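Local coordinates for protein regulator of polyketide synthase expression (Bifidobacterium adolescentis, PDB 3ONQ) that is of unknown function but probably acts as a transcription regulator, binding DNA through a PucR-type C-terminal helix-turn-helix domain, at residues Leu165-Ala170 with Asp243-Tyr248. Sequence-based numbering, arbitrary orientation.
Sequences LLPERA and DPRDAY
Glu168 and Arg245 meet tip to tip in a bidentate, end-on salt bridge, with carboxylate and guanidinium only 27° from coplanar. NH1 of Arg245 donates to the syn lone pair of Glu168 OE2 at 2.8 Å, while NH2 reaches OE1 of Glu168 at 3.0 Å in a nearly straight bond (171°). In Arg245, chi1 sets CG anti to the backbone N (167°), and the chain bends at chi2 before running out to the guanidinium. NH2 also donates to the carbonyl of Glu164, a second protein hold on the group; NH1 also bonds a glycerol, probably from the crystallisation liquor. The salt bridge ties helix 244-261, whose start belongs to the PucR C-terminal helix-turn-helix domain and has its first turn capped by Asp243 OD1, to the short helix 166-172. An alanine in place of Glu168 would probably leave the Arg245 charge without its mate and its guanidinium freer to turn. Beside the ion pair, Pro167 packs obliquely on Tyr248, its CG 3.6 Å from CE2 of the tyrosine. That same CE2 lies 3.5 Å from Glu168 OE2, the ring plane steeply tilted to the carboxylate. The Tyr248 ring also meets the ring of Tyr248 of the second subunit.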
loop_
_atom_site.group_PDB
_atom_site.type_symbol
_atom_site.label_atom_id
_atom_site.label_comp_id
_atom_site.label_asym_id
_atom_site.label_seq_id
_atom_site.Cartn_x
_atom_site.Cartn_y
_atom_site.Cartn_z
ATOM N N LEU B 165 14.252 6.542 -20.015
ATOM C CA LEU B 165 14.784 7.606 -19.166
ATOM C C LEU B 165 14.942 7.314 -17.663
ATOM O O LEU B 165 14.804 8.208 -16.850
ATOM C CB LEU B 165 13.978 8.879 -19.378
ATOM C CG LEU B 165 14.277 9.509 -20.731
ATOM C CD1 LEU B 165 13.081 10.207 -21.276
ATOM C CD2 LEU B 165 15.447 10.446 -20.622
ATOM N N LEU B 166 15.197 6.065 -17.299
ATOM C CA LEU B 166 15.209 5.673 -15.887
ATOM C C LEU B 166 16.099 6.543 -14.998
ATOM O O LEU B 166 15.643 7.078 -13.984
ATOM C CB LEU B 166 15.576 4.192 -15.726
ATOM C CG LEU B 166 14.478 3.205 -16.104
ATOM C CD1 LEU B 166 14.902 1.771 -15.845
ATOM C CD2 LEU B 166 13.241 3.539 -15.300
ATOM N N PRO B 167 17.381 6.680 -15.363
ATOM C CA PRO B 167 18.228 7.424 -14.423
ATOM C C PRO B 167 17.818 8.893 -14.274
ATOM O O PRO B 167 17.769 9.401 -13.147
ATOM C CB PRO B 167 19.653 7.269 -14.996
ATOM C CG PRO B 167 19.497 6.669 -16.370
ATOM C CD PRO B 167 18.119 6.095 -16.497
ATOM N N GLU B 168 17.525 9.570 -15.376
ATOM C CA GLU B 168 17.100 10.963 -15.285
ATOM C C GLU B 168 15.795 11.087 -14.474
ATOM O O GLU B 168 15.629 12.018 -13.674
ATOM C CB GLU B 168 16.937 11.574 -16.677
ATOM C CG GLU B 168 18.237 11.690 -17.452
ATOM C CD GLU B 168 18.702 10.373 -18.065
ATOM O OE1 GLU B 168 17.946 9.376 -18.056
ATOM O OE2 GLU B 168 19.834 10.350 -18.568
ATOM N N ARG B 169 14.881 10.139 -14.671
ATOM C CA ARG B 169 13.651 10.117 -13.889
ATOM C C ARG B 169 13.963 9.922 -12.418
ATOM O O ARG B 169 13.402 10.605 -11.560
ATOM C CB ARG B 169 12.705 9.017 -14.384
ATOM C CG ARG B 169 12.035 9.357 -15.715
ATOM C CD ARG B 169 11.346 8.134 -16.314
ATOM N NE ARG B 169 10.463 7.491 -15.339
ATOM C CZ ARG B 169 9.922 6.289 -15.509
ATOM N NH1 ARG B 169 10.148 5.617 -16.639
ATOM N NH2 ARG B 169 9.144 5.764 -14.565
ATOM N N ALA B 170 14.858 8.986 -12.122
ATOM C CA ALA B 170 15.269 8.771 -10.739
ATOM C C ALA B 170 15.880 10.038 -10.138
ATOM O O ALA B 170 15.576 10.397 -8.991
ATOM C CB ALA B 170 16.217 7.581 -10.629
ATOM N N ASP B 243 27.658 -0.197 -24.581
ATOM C CA ASP B 243 27.107 1.043 -25.131
ATOM C C ASP B 243 27.132 2.163 -24.095
ATOM O O ASP B 243 26.653 1.984 -22.982
ATOM C CB ASP B 243 25.676 0.826 -25.613
ATOM C CG ASP B 243 25.048 2.099 -26.136
ATOM O OD1 ASP B 243 24.511 2.879 -25.327
ATOM O OD2 ASP B 243 25.103 2.325 -27.359
ATOM N N PRO B 244 27.674 3.329 -24.463
ATOM C CA PRO B 244 27.838 4.426 -23.497
ATOM C C PRO B 244 26.519 4.829 -22.799
ATOM O O PRO B 244 26.524 5.120 -21.602
ATOM C CB PRO B 244 28.374 5.579 -24.353
ATOM C CG PRO B 244 29.018 4.913 -25.516
ATOM C CD PRO B 244 28.217 3.665 -25.792
ATOM N N ARG B 245 25.409 4.849 -23.522
ATOM C CA ARG B 245 24.140 5.199 -22.888
ATOM C C ARG B 245 23.741 4.132 -21.882
ATOM O O ARG B 245 23.431 4.447 -20.739
ATOM C CB ARG B 245 23.032 5.399 -23.921
ATOM C CG ARG B 245 21.638 5.454 -23.318
ATOM C CD ARG B 245 21.481 6.621 -22.338
ATOM N NE ARG B 245 20.170 6.611 -21.690
ATOM C CZ ARG B 245 19.821 7.407 -20.682
ATOM N NH1 ARG B 245 20.674 8.300 -20.208
ATOM N NH2 ARG B 245 18.614 7.320 -20.152
ATOM N N ASP B 246 23.783 2.866 -22.293
ATOM C CA ASP B 246 23.362 1.777 -21.409
ATOM C C ASP B 246 24.265 1.671 -20.188
ATOM O O ASP B 246 23.799 1.353 -19.087
ATOM C CB ASP B 246 23.350 0.426 -22.148
ATOM C CG ASP B 246 22.315 0.367 -23.251
ATOM O OD1 ASP B 246 21.804 1.428 -23.665
ATOM O OD2 ASP B 246 22.011 -0.750 -23.702
ATOM N N ALA B 247 25.560 1.905 -20.390
ATOM C CA ALA B 247 26.528 1.823 -19.299
ATOM C C ALA B 247 26.199 2.854 -18.218
ATOM O O ALA B 247 26.332 2.591 -17.026
ATOM C CB ALA B 247 27.972 2.017 -19.828
ATOM N N TYR B 248 25.767 4.031 -18.641
ATOM C CA TYR B 248 25.323 5.041 -17.691
ATOM C C TYR B 248 24.083 4.552 -16.921
ATOM O O TYR B 248 24.005 4.714 -15.705
ATOM C CB TYR B 248 25.049 6.362 -18.405
ATOM C CG TYR B 248 24.369 7.377 -17.525
ATOM C CD1 TYR B 248 25.045 7.984 -16.480
ATOM C CD2 TYR B 248 23.048 7.726 -17.736
ATOM C CE1 TYR B 248 24.417 8.911 -15.668
ATOM C CE2 TYR B 248 22.421 8.650 -16.943
ATOM C CZ TYR B 248 23.101 9.234 -15.909
ATOM O OH TYR B 248 22.456 10.159 -15.117
#